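Putative alpha/beta hydrolase (Desulfitobacterium hafniense, PDB 4RPC) is a putative hydrolase of the alpha/beta hydrolase family whose substrate is unknown, and probably cleaves its substrate with a serine nucleophile. Local coordinates at residues A[114-119]-A[201-206]; A[105-110]-A[197-202]; A[128-133]-A[185-190]; A[64-69]-A[179-184]. One frame throughout, in Å; residues are numbered along the deposited sequence.

Contact 1: residues A[114-119]-A[201-206]; sequences MNLLLD and VDARVS
With CG anti to the backbone N (chi1 177°) and a bend at chi3 (61°), R204 runs beside N115, whose CG lies beside its own backbone N, and the two side chains point the same way. The guanidinium grips the amide oxygen side-on: R204 NE and R204 NH2 each donate to N115 OD1 at 3.0 Å, and the oxygen lies close to the guanidinium plane, although the amide and guanidinium planes are turned 42° apart. A water donates a further bond to N115 OD1, 2.9 Å away, and also links R204 O to S206 OG. N115 ND2 is held by Q90 O of the next strand.

Beneath these side chains the backbones pair as parallel strands. L116 straddles the pairing, its N bonded to R204 O and its O to S206 N. S206 O in turn accepts from L118 N at 2.8 Å. On the opposite face L116 CD1 meets V205 CG2, and L118 CD1 reaches V205 CG1 at 3.9 Å.

This is the parallel core of an alpha/beta hydrolase sheet, with strand 112-119 between strands 88-95 and 204-210. Helix 97-108 covers the L116 and L118 face; helix 249-259 packs against N115, L117 and R204 on the other.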
# COMPACT_ATOMS: atom_id res chain seq x y z
N MSE A 114 0.28 0.08 16.20
CA MSE A 114 -0.05 1.36 16.88
C MSE A 114 -0.59 2.35 15.90
O MSE A 114 -1.48 3.09 16.25
CB MSE A 114 1.06 2.08 17.63
CG MSE A 114 0.69 2.19 19.14
SE MSE A 114 0.67 0.40 19.97
CE MSE A 114 2.39 0.12 19.09
N ASN A 115 -0.07 2.40 14.69
CA ASN A 115 -0.46 3.41 13.73
C ASN A 115 -0.56 2.81 12.35
O ASN A 115 0.35 2.07 11.92
CB ASN A 115 0.58 4.53 13.65
CG ASN A 115 0.67 5.40 14.91
OD1 ASN A 115 -0.02 6.42 15.03
ND2 ASN A 115 1.58 5.05 15.81
N LEU A 116 -1.58 3.20 11.60
CA LEU A 116 -1.72 2.78 10.22
C LEU A 116 -1.62 4.04 9.43
O LEU A 116 -2.28 5.02 9.79
CB LEU A 116 -3.06 2.14 9.96
CG LEU A 116 -3.29 0.76 10.50
CD1 LEU A 116 -4.72 0.40 10.23
CD2 LEU A 116 -2.37 -0.22 9.85
N LEU A 117 -0.76 4.05 8.40
CA LEU A 117 -0.75 5.15 7.43
C LEU A 117 -1.18 4.59 6.11
O LEU A 117 -0.46 3.75 5.51
CB LEU A 117 0.64 5.72 7.27
CG LEU A 117 1.15 6.68 8.32
CD1 LEU A 117 1.37 5.98 9.63
CD2 LEU A 117 2.40 7.43 7.85
N LEU A 118 -2.31 5.04 5.64
CA LEU A 118 -2.93 4.42 4.51
C LEU A 118 -2.97 5.37 3.38
O LEU A 118 -3.61 6.41 3.47
CB LEU A 118 -4.34 3.95 4.89
CG LEU A 118 -4.42 3.10 6.14
CD1 LEU A 118 -5.87 2.83 6.54
CD2 LEU A 118 -3.66 1.78 5.92
N ASP A 119 -2.26 5.02 2.30
CA ASP A 119 -2.11 5.90 1.16
C ASP A 119 -2.81 5.23 -0.01
O ASP A 119 -2.36 4.18 -0.44
CB ASP A 119 -0.58 6.11 0.91
CG ASP A 119 -0.21 7.30 -0.06
OD1 ASP A 119 -1.11 7.90 -0.74
OD2 ASP A 119 1.03 7.64 -0.15
N VAL A 201 -10.35 -1.60 14.85
CA VAL A 201 -8.94 -1.61 15.15
C VAL A 201 -8.54 -0.63 16.26
O VAL A 201 -9.13 0.44 16.42
CB VAL A 201 -8.10 -1.41 13.87
CG1 VAL A 201 -8.62 -2.33 12.76
CG2 VAL A 201 -8.11 0.00 13.37
N ASP A 202 -7.54 -1.03 17.02
CA ASP A 202 -6.96 -0.21 18.06
C ASP A 202 -6.04 0.87 17.50
O ASP A 202 -5.92 1.92 18.07
CB ASP A 202 -6.17 -1.08 19.02
CG ASP A 202 -7.06 -1.86 19.94
OD1 ASP A 202 -8.32 -1.78 19.78
OD2 ASP A 202 -6.50 -2.54 20.84
N ALA A 203 -5.43 0.61 16.35
CA ALA A 203 -4.48 1.53 15.76
C ALA A 203 -5.07 2.91 15.50
O ALA A 203 -6.22 3.03 15.08
CB ALA A 203 -3.95 0.95 14.46
N ARG A 204 -4.27 3.95 15.70
CA ARG A 204 -4.65 5.25 15.18
C ARG A 204 -4.46 5.18 13.67
O ARG A 204 -3.43 4.75 13.19
CB ARG A 204 -3.73 6.32 15.68
CG ARG A 204 -4.08 7.67 15.10
CD ARG A 204 -3.41 8.78 15.92
NE ARG A 204 -1.96 8.59 15.88
CZ ARG A 204 -1.07 9.33 16.54
NH1 ARG A 204 -1.46 10.35 17.32
NH2 ARG A 204 0.21 9.03 16.41
N VAL A 205 -5.44 5.65 12.92
CA VAL A 205 -5.41 5.62 11.49
C VAL A 205 -5.15 7.03 10.93
O VAL A 205 -5.92 8.00 11.17
CB VAL A 205 -6.77 5.11 10.96
CG1 VAL A 205 -6.82 5.24 9.44
CG2 VAL A 205 -6.99 3.65 11.34
N SER A 206 -4.10 7.13 10.13
CA SER A 206 -3.87 8.32 9.36
C SER A 206 -4.01 7.95 7.87
O SER A 206 -3.40 6.98 7.38
CB SER A 206 -2.48 8.83 9.68
OG SER A 206 -2.27 8.81 11.10
O HOH W 1 -1.55 6.96 12.63

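Contact 2: residues A[105-110]-A[197-202]; sequences MAIRGE and KNARVD
Apolar contact between I107, A106, A199 and V201 carries this meeting of a helix end with a loop. I107 does most of it: its CG1 lies beside the backbone N (chi1 -69°) and CD1 extends onward (chi2 174°), which brings the end of the branch to the loop. I107 CD1 presses on A199 CB at 3.4 Å, tighter than usual van der Waals contact, and I107 CG1 sits 3.5 Å from V201 CG1. From the preceding residue, A106 CB meets the same V201 CG1 methyl at 3.9 Å, so a single valine branch is shared by two successive helix residues. The aliphatic part of K197 only brushes the group, its CD 4.4 Å from I107 CD1. Y192 and L194 also touch I107. An alanine in place of I107 would probably leave A199 CB without its partner and V201 CG1 with A106 CB alone on the helix side, opening a gap between helix and loop.

Polar linkage across the contact runs through water, which donates to A106 O at 2.7 Å and accepts from D202 N at 3.2 Å. It thereby ties a carbonyl near the helix end to the loop backbone.

Charged groups of the loop look outward to other partners. K197 NZ forms a salt bridge with E71, and D202 OD1 one with R228.

The join of helix 97-108 to the loop before strand 204-210 thus rests on the fit of small methyl-bearing side chains, with water bridging the backbones and the charges of K197 and D202 committed to other parts of the chain.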
# COMPACT_ATOMS: atom_id res chain seq x y z
N MSE A 105 -3.80 -6.55 8.70
CA MSE A 105 -2.90 -6.85 9.83
C MSE A 105 -3.38 -6.24 11.14
O MSE A 105 -3.25 -6.86 12.17
CB MSE A 105 -1.48 -6.43 9.50
CG MSE A 105 -0.95 -7.58 8.61
SE MSE A 105 0.83 -7.00 8.12
CE MSE A 105 1.55 -7.73 9.82
N ALA A 106 -3.98 -5.05 11.09
CA ALA A 106 -4.48 -4.40 12.31
C ALA A 106 -5.68 -5.11 12.89
O ALA A 106 -5.92 -5.03 14.08
CB ALA A 106 -4.83 -2.93 12.05
N ILE A 107 -6.45 -5.78 12.05
CA ILE A 107 -7.65 -6.47 12.45
C ILE A 107 -7.38 -7.88 12.99
O ILE A 107 -8.04 -8.30 13.93
CB ILE A 107 -8.57 -6.60 11.23
CG1 ILE A 107 -9.11 -5.24 10.82
CG2 ILE A 107 -9.66 -7.66 11.46
CD1 ILE A 107 -9.90 -5.33 9.51
N ARG A 108 -6.48 -8.63 12.37
CA ARG A 108 -6.19 -9.98 12.81
C ARG A 108 -5.73 -10.03 14.27
O ARG A 108 -6.15 -10.90 15.04
CB ARG A 108 -5.09 -10.59 11.97
CG ARG A 108 -5.51 -11.04 10.59
CD ARG A 108 -4.27 -11.49 9.81
NE ARG A 108 -3.19 -12.05 10.66
CZ ARG A 108 -3.11 -13.32 11.08
NH1 ARG A 108 -4.04 -14.22 10.74
NH2 ARG A 108 -2.09 -13.71 11.85
N GLY A 109 -4.85 -9.11 14.65
CA GLY A 109 -4.49 -8.96 16.05
C GLY A 109 -3.40 -9.89 16.55
O GLY A 109 -3.05 -9.83 17.73
N GLU A 110 -2.85 -10.74 15.68
CA GLU A 110 -1.71 -11.55 16.07
C GLU A 110 -0.65 -10.58 16.58
O GLU A 110 -0.19 -10.65 17.71
CB GLU A 110 -1.20 -12.35 14.87
CG GLU A 110 -0.31 -13.55 15.24
CD GLU A 110 0.74 -13.91 14.18
OE1 GLU A 110 0.49 -13.67 12.97
OE2 GLU A 110 1.82 -14.43 14.56
N LYS A 197 -16.38 -7.29 7.21
CA LYS A 197 -15.72 -7.85 8.37
C LYS A 197 -16.29 -7.36 9.70
O LYS A 197 -16.10 -8.00 10.70
CB LYS A 197 -14.25 -7.56 8.31
CG LYS A 197 -13.65 -8.28 7.13
CD LYS A 197 -12.17 -8.20 7.13
CE LYS A 197 -11.65 -8.87 5.88
NZ LYS A 197 -11.43 -10.29 6.18
N ASN A 198 -16.96 -6.21 9.71
CA ASN A 198 -17.40 -5.61 10.95
C ASN A 198 -16.24 -5.51 11.93
O ASN A 198 -16.33 -5.95 13.07
CB ASN A 198 -18.54 -6.41 11.56
CG ASN A 198 -19.13 -5.70 12.76
OD1 ASN A 198 -19.16 -4.49 12.78
ND2 ASN A 198 -19.52 -6.45 13.80
N ALA A 199 -15.14 -4.93 11.46
CA ALA A 199 -13.90 -4.93 12.19
C ALA A 199 -13.76 -3.70 13.09
O ALA A 199 -14.53 -2.76 13.01
CB ALA A 199 -12.76 -5.00 11.23
N ARG A 200 -12.83 -3.78 14.02
CA ARG A 200 -12.51 -2.66 14.92
C ARG A 200 -11.02 -2.70 15.06
O ARG A 200 -10.47 -3.75 15.30
CB ARG A 200 -13.17 -2.80 16.30
CG ARG A 200 -14.68 -2.54 16.33
CD ARG A 200 -15.10 -1.12 15.93
NE ARG A 200 -15.06 -0.23 17.10
CZ ARG A 200 -15.04 1.10 17.08
NH1 ARG A 200 -15.04 1.79 15.94
NH2 ARG A 200 -15.03 1.76 18.22
N VAL A 201 -10.35 -1.60 14.85
CA VAL A 201 -8.94 -1.61 15.15
C VAL A 201 -8.54 -0.63 16.26
O VAL A 201 -9.13 0.44 16.42
CB VAL A 201 -8.10 -1.41 13.87
CG1 VAL A 201 -8.62 -2.33 12.76
CG2 VAL A 201 -8.11 0.00 13.37
N ASP A 202 -7.54 -1.03 17.02
CA ASP A 202 -6.96 -0.21 18.06
C ASP A 202 -6.04 0.87 17.50
O ASP A 202 -5.92 1.92 18.07
CB ASP A 202 -6.17 -1.08 19.02
CG ASP A 202 -7.06 -1.86 19.94
OD1 ASP A 202 -8.32 -1.78 19.78
OD2 ASP A 202 -6.50 -2.54 20.84
O HOH W 2 -6.39 -3.94 16.49

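Contact 3: residues A[128-133]-A[185-190]; sequences EMTEQY and ALLAAY
Y133 turns the edge of its ring toward the face of Y190, an edge-to-face (T-shaped) pair with planes at 75° and centroids 5.8 Å apart. The methylene of Y133 comes over that same ring: its CB lies 4.1 Å from the ring centroid of Y190, a CH-pi contact displaced toward the rim.

The methyl of T130 is anti to the backbone N (chi1 of OG1 -63°), and T130 CG2 lies 3.3 Å from L187 O and 3.6 Å from Y190 CB, about one turn apart on the facing helix, while OG1 bonds G127 O. A glycine in place of T130 would probably open a gap beside Y190 CB and leave G127 O without its hydroxyl partner. In the next residue, E131, a bend at chi2 (66°) turns CD back toward the other helix, and E131 OE1 lies 3.4 Å from L187 CD2, its other oxygen bonding N135.

Helix 179-191 is thereby packed against the N-terminal part of helix 130-145. Both lie in the largely helical region between strands 112-119 and 204-210, consistent with the cap inserted in many alpha/beta hydrolases, with Y190 near the probable catalytic residues.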
# COMPACT_ATOMS: atom_id res chain seq x y z
N GLU A 128 -18.25 -10.01 -8.17
CA GLU A 128 -17.98 -10.58 -9.50
C GLU A 128 -17.47 -9.59 -10.56
O GLU A 128 -17.02 -10.06 -11.58
CB GLU A 128 -19.18 -11.38 -10.03
CG GLU A 128 -19.41 -12.71 -9.30
CD GLU A 128 -18.32 -13.76 -9.58
OE1 GLU A 128 -18.06 -14.10 -10.77
OE2 GLU A 128 -17.75 -14.27 -8.61
N MSE A 129 -17.48 -8.26 -10.32
CA MSE A 129 -16.77 -7.31 -11.21
C MSE A 129 -15.24 -7.34 -11.03
O MSE A 129 -14.47 -6.72 -11.81
CB MSE A 129 -17.14 -5.84 -10.96
CG MSE A 129 -18.57 -5.33 -10.99
SE MSE A 129 -19.43 -5.44 -12.78
CE MSE A 129 -17.80 -4.92 -13.71
N THR A 130 -14.76 -7.99 -9.97
CA THR A 130 -13.32 -8.04 -9.64
C THR A 130 -12.48 -8.42 -10.86
O THR A 130 -11.48 -7.78 -11.13
CB THR A 130 -13.03 -9.04 -8.54
OG1 THR A 130 -13.69 -8.66 -7.35
CG2 THR A 130 -11.57 -9.11 -8.22
N GLU A 131 -12.89 -9.45 -11.58
CA GLU A 131 -12.13 -9.98 -12.77
C GLU A 131 -11.96 -8.92 -13.85
O GLU A 131 -10.88 -8.72 -14.41
CB GLU A 131 -12.80 -11.26 -13.35
CG GLU A 131 -12.05 -11.94 -14.55
CD GLU A 131 -10.68 -12.56 -14.17
OE1 GLU A 131 -10.55 -13.11 -13.03
OE2 GLU A 131 -9.70 -12.52 -14.99
N GLN A 132 -13.03 -8.24 -14.17
CA GLN A 132 -12.97 -7.34 -15.28
C GLN A 132 -12.16 -6.06 -14.99
O GLN A 132 -11.37 -5.62 -15.84
CB GLN A 132 -14.36 -7.04 -15.74
CG GLN A 132 -14.99 -8.17 -16.54
CD GLN A 132 -16.40 -7.76 -16.92
OE1 GLN A 132 -16.60 -7.17 -17.98
NE2 GLN A 132 -17.35 -7.96 -16.00
N TYR A 133 -12.27 -5.56 -13.77
CA TYR A 133 -11.43 -4.46 -13.32
C TYR A 133 -10.01 -4.87 -13.18
O TYR A 133 -9.18 -4.12 -13.58
CB TYR A 133 -11.85 -3.94 -11.97
CG TYR A 133 -12.93 -2.95 -12.05
CD1 TYR A 133 -14.14 -3.26 -12.67
CD2 TYR A 133 -12.76 -1.68 -11.49
CE1 TYR A 133 -15.13 -2.33 -12.74
CE2 TYR A 133 -13.75 -0.75 -11.56
CZ TYR A 133 -14.94 -1.08 -12.17
OH TYR A 133 -15.96 -0.13 -12.24
N ALA A 185 -2.56 -10.11 -7.87
CA ALA A 185 -2.45 -9.11 -6.83
C ALA A 185 -3.64 -8.18 -6.93
O ALA A 185 -4.25 -7.78 -5.90
CB ALA A 185 -1.18 -8.33 -6.96
N LEU A 186 -3.97 -7.83 -8.16
CA LEU A 186 -5.14 -6.98 -8.41
C LEU A 186 -6.49 -7.66 -8.13
O LEU A 186 -7.44 -6.98 -7.67
CB LEU A 186 -5.13 -6.47 -9.83
CG LEU A 186 -4.02 -5.44 -10.06
CD1 LEU A 186 -3.84 -5.27 -11.56
CD2 LEU A 186 -4.24 -4.09 -9.38
N LEU A 187 -6.56 -8.95 -8.39
CA LEU A 187 -7.77 -9.67 -8.05
C LEU A 187 -7.96 -9.60 -6.53
O LEU A 187 -9.07 -9.32 -6.04
CB LEU A 187 -7.77 -11.11 -8.56
CG LEU A 187 -7.75 -11.31 -10.08
CD1 LEU A 187 -7.26 -12.69 -10.43
CD2 LEU A 187 -9.14 -11.07 -10.69
N ALA A 188 -6.86 -9.82 -5.80
CA ALA A 188 -6.86 -9.77 -4.33
C ALA A 188 -7.25 -8.40 -3.90
O ALA A 188 -8.12 -8.26 -3.07
CB ALA A 188 -5.52 -10.17 -3.71
N ALA A 189 -6.60 -7.38 -4.45
CA ALA A 189 -6.97 -6.00 -4.13
C ALA A 189 -8.46 -5.71 -4.30
O ALA A 189 -9.11 -5.27 -3.37
CB ALA A 189 -6.17 -5.05 -4.95
N TYR A 190 -9.02 -6.02 -5.48
CA TYR A 190 -10.39 -5.73 -5.79
C TYR A 190 -11.42 -6.61 -5.07
O TYR A 190 -12.50 -6.19 -4.89
CB TYR A 190 -10.62 -5.80 -7.32
CG TYR A 190 -10.07 -4.59 -8.01
CD1 TYR A 190 -10.39 -3.31 -7.57
CD2 TYR A 190 -9.26 -4.72 -9.10
CE1 TYR A 190 -9.88 -2.19 -8.20
CE2 TYR A 190 -8.72 -3.61 -9.73
CZ TYR A 190 -9.03 -2.35 -9.29
OH TYR A 190 -8.56 -1.26 -9.93

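Contact 4: residues A[64-69]-A[179-184]; sequences REYMVS and REALLH
Y66 and H184 bury the most surface here, two rings whose planes are nearly parallel, 13° apart, but slid so far that they barely overlap, with centroids 5.2 Å apart. The imidazole lies nearer the base of the tyrosine: H184 ND1 is 3.8 Å from Y66 CB. Farther out, the phenol ring lies against the first turn of helix 179-191. Its CD1 is 3.7 Å from A181 CA, and E180 CB makes an off-centre CH-pi contact 4.2 Å from the centroid of the Y66 ring.

H184 is also tied back to its own helix. CG sits beside the backbone N (chi1 -82°), and H184 ND1 donates to E180 O at 3.0 Å, reaching it from above the carbonyl plane, while the backbone N of H184 reaches the same oxygen from the opposite face. The ND1 bond restrains the rotation of the imidazole that Y66 packs against.

M67 adds its backbone and the start of its side chain. M67 O faces H184 CB at 3.6 Å, and one water accepts from M67 N and donates to A181 O at 2.7 Å, bridging the loop to a helix carbonyl. A second water lies close to both M67 O and H184 O.

The contact joins the loop between core strand 50-54 and helix 70-83 to helix 179-191, part of the helical region that probably caps the core. S69, ending this loop, is the N-cap of helix 70-83 through a bond to E72 N, while on another side of helix 179-191 R179, L182 and L183 pack on helix 130-145.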
# COMPACT_ATOMS: atom_id res chain seq x y z
N ARG A 64 7.81 -17.92 -7.38
CA ARG A 64 7.42 -19.30 -7.16
C ARG A 64 5.97 -19.34 -6.69
O ARG A 64 5.41 -20.42 -6.51
CB ARG A 64 8.33 -19.98 -6.11
CG ARG A 64 9.84 -19.75 -6.29
CD ARG A 64 10.63 -20.84 -5.55
NE ARG A 64 10.38 -22.16 -6.14
CZ ARG A 64 10.46 -23.35 -5.52
NH1 ARG A 64 10.78 -23.45 -4.22
NH2 ARG A 64 10.21 -24.46 -6.21
N GLU A 65 5.34 -18.20 -6.52
CA GLU A 65 3.91 -18.21 -6.27
C GLU A 65 3.28 -16.86 -6.52
O GLU A 65 3.95 -15.87 -6.74
CB GLU A 65 3.63 -18.64 -4.83
CG GLU A 65 3.88 -17.51 -3.84
CD GLU A 65 3.99 -17.99 -2.39
OE1 GLU A 65 2.98 -18.50 -1.79
OE2 GLU A 65 5.11 -17.87 -1.87
N TYR A 66 1.96 -16.83 -6.42
CA TYR A 66 1.20 -15.64 -6.68
C TYR A 66 0.26 -15.44 -5.51
O TYR A 66 -0.00 -16.37 -4.74
CB TYR A 66 0.35 -15.82 -7.95
CG TYR A 66 1.13 -16.18 -9.22
CD1 TYR A 66 2.20 -15.41 -9.65
CD2 TYR A 66 0.73 -17.25 -10.00
CE1 TYR A 66 2.84 -15.69 -10.83
CE2 TYR A 66 1.39 -17.56 -11.18
CZ TYR A 66 2.44 -16.78 -11.59
OH TYR A 66 3.12 -17.10 -12.76
N MSE A 67 -0.26 -14.23 -5.43
CA MSE A 67 -1.09 -13.79 -4.34
C MSE A 67 -2.43 -14.50 -4.41
O MSE A 67 -2.95 -14.71 -5.48
CB MSE A 67 -1.37 -12.31 -4.46
CG MSE A 67 -0.95 -11.68 -3.16
SE MSE A 67 -1.39 -9.77 -3.04
CE MSE A 67 -0.07 -9.35 -4.33
N VAL A 68 -2.97 -14.85 -3.25
CA VAL A 68 -4.29 -15.47 -3.13
C VAL A 68 -5.31 -14.49 -2.56
O VAL A 68 -6.37 -14.34 -3.08
CB VAL A 68 -4.25 -16.73 -2.24
CG1 VAL A 68 -5.62 -17.41 -2.19
CG2 VAL A 68 -3.26 -17.74 -2.79
N SER A 69 -5.00 -13.82 -1.47
CA SER A 69 -5.90 -12.86 -0.91
C SER A 69 -5.16 -11.93 0.05
O SER A 69 -4.08 -12.22 0.55
CB SER A 69 -6.99 -13.59 -0.11
OG SER A 69 -6.36 -14.29 0.94
N ARG A 179 2.60 -10.45 -15.97
CA ARG A 179 1.20 -10.14 -15.96
C ARG A 179 0.43 -11.04 -14.97
O ARG A 179 -0.41 -10.53 -14.17
CB ARG A 179 0.58 -10.15 -17.36
CG ARG A 179 -0.91 -9.82 -17.30
CD ARG A 179 -1.52 -9.61 -18.67
NE ARG A 179 -2.85 -9.00 -18.62
CZ ARG A 179 -3.97 -9.62 -18.29
NH1 ARG A 179 -3.97 -10.88 -17.88
NH2 ARG A 179 -5.11 -8.95 -18.28
N GLU A 180 0.78 -12.33 -14.92
CA GLU A 180 0.03 -13.20 -13.99
C GLU A 180 0.19 -12.71 -12.58
O GLU A 180 -0.74 -12.72 -11.84
CB GLU A 180 0.47 -14.66 -14.01
CG GLU A 180 -0.30 -15.64 -14.91
CD GLU A 180 -1.82 -15.57 -14.91
OE1 GLU A 180 -2.46 -16.22 -14.04
OE2 GLU A 180 -2.37 -14.93 -15.84
N ALA A 181 1.39 -12.29 -12.19
CA ALA A 181 1.63 -11.91 -10.80
C ALA A 181 0.86 -10.64 -10.46
O ALA A 181 0.23 -10.51 -9.40
CB ALA A 181 3.12 -11.72 -10.56
N LEU A 182 0.89 -9.74 -11.38
CA LEU A 182 0.19 -8.46 -11.25
C LEU A 182 -1.28 -8.67 -11.18
O LEU A 182 -1.95 -8.11 -10.31
CB LEU A 182 0.50 -7.58 -12.45
CG LEU A 182 -0.22 -6.28 -12.66
CD1 LEU A 182 0.06 -5.45 -11.45
CD2 LEU A 182 0.29 -5.54 -13.89
N LEU A 183 -1.79 -9.49 -12.10
CA LEU A 183 -3.18 -9.79 -12.13
C LEU A 183 -3.68 -10.40 -10.81
O LEU A 183 -4.71 -10.00 -10.29
CB LEU A 183 -3.51 -10.69 -13.34
CG LEU A 183 -4.94 -11.08 -13.54
CD1 LEU A 183 -5.73 -9.91 -14.01
CD2 LEU A 183 -5.06 -12.16 -14.59
N HIS A 184 -3.01 -11.41 -10.28
CA HIS A 184 -3.45 -12.01 -9.02
C HIS A 184 -3.48 -11.05 -7.84
O HIS A 184 -4.36 -11.15 -6.96
CB HIS A 184 -2.55 -13.18 -8.69
CG HIS A 184 -2.97 -14.39 -9.42
ND1 HIS A 184 -2.27 -14.90 -10.48
CD2 HIS A 184 -4.12 -15.10 -9.33
CE1 HIS A 184 -2.93 -15.94 -10.96
NE2 HIS A 184 -4.06 -16.07 -10.28
O HOH W 3 0.93 -12.12 -7.32
O HOH W 4 -5.74 -13.22 -6.22

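How the contacts relate
From the N terminus, residues 64-69 come first, in the loop before helix 70-83; contact 4 ties them to helix 179-191 much later in the chain. Helix 97-108 and then strand 112-119 open the loops of contacts 2 and 1, which end on the same stretch and share V201 and D202; they touch through A106 and L116. Contact 3, joining helices 130-145 and 179-191, is nested inside both loops. Contact 4 crosses all three others, its second segment falling within their loops. Contacts 3 and 4 touch along helix 179-191, so this helix joins the early loop to helix 130-145, while contacts 1 and 2 bind the later chain to the central sheet and its covering helix.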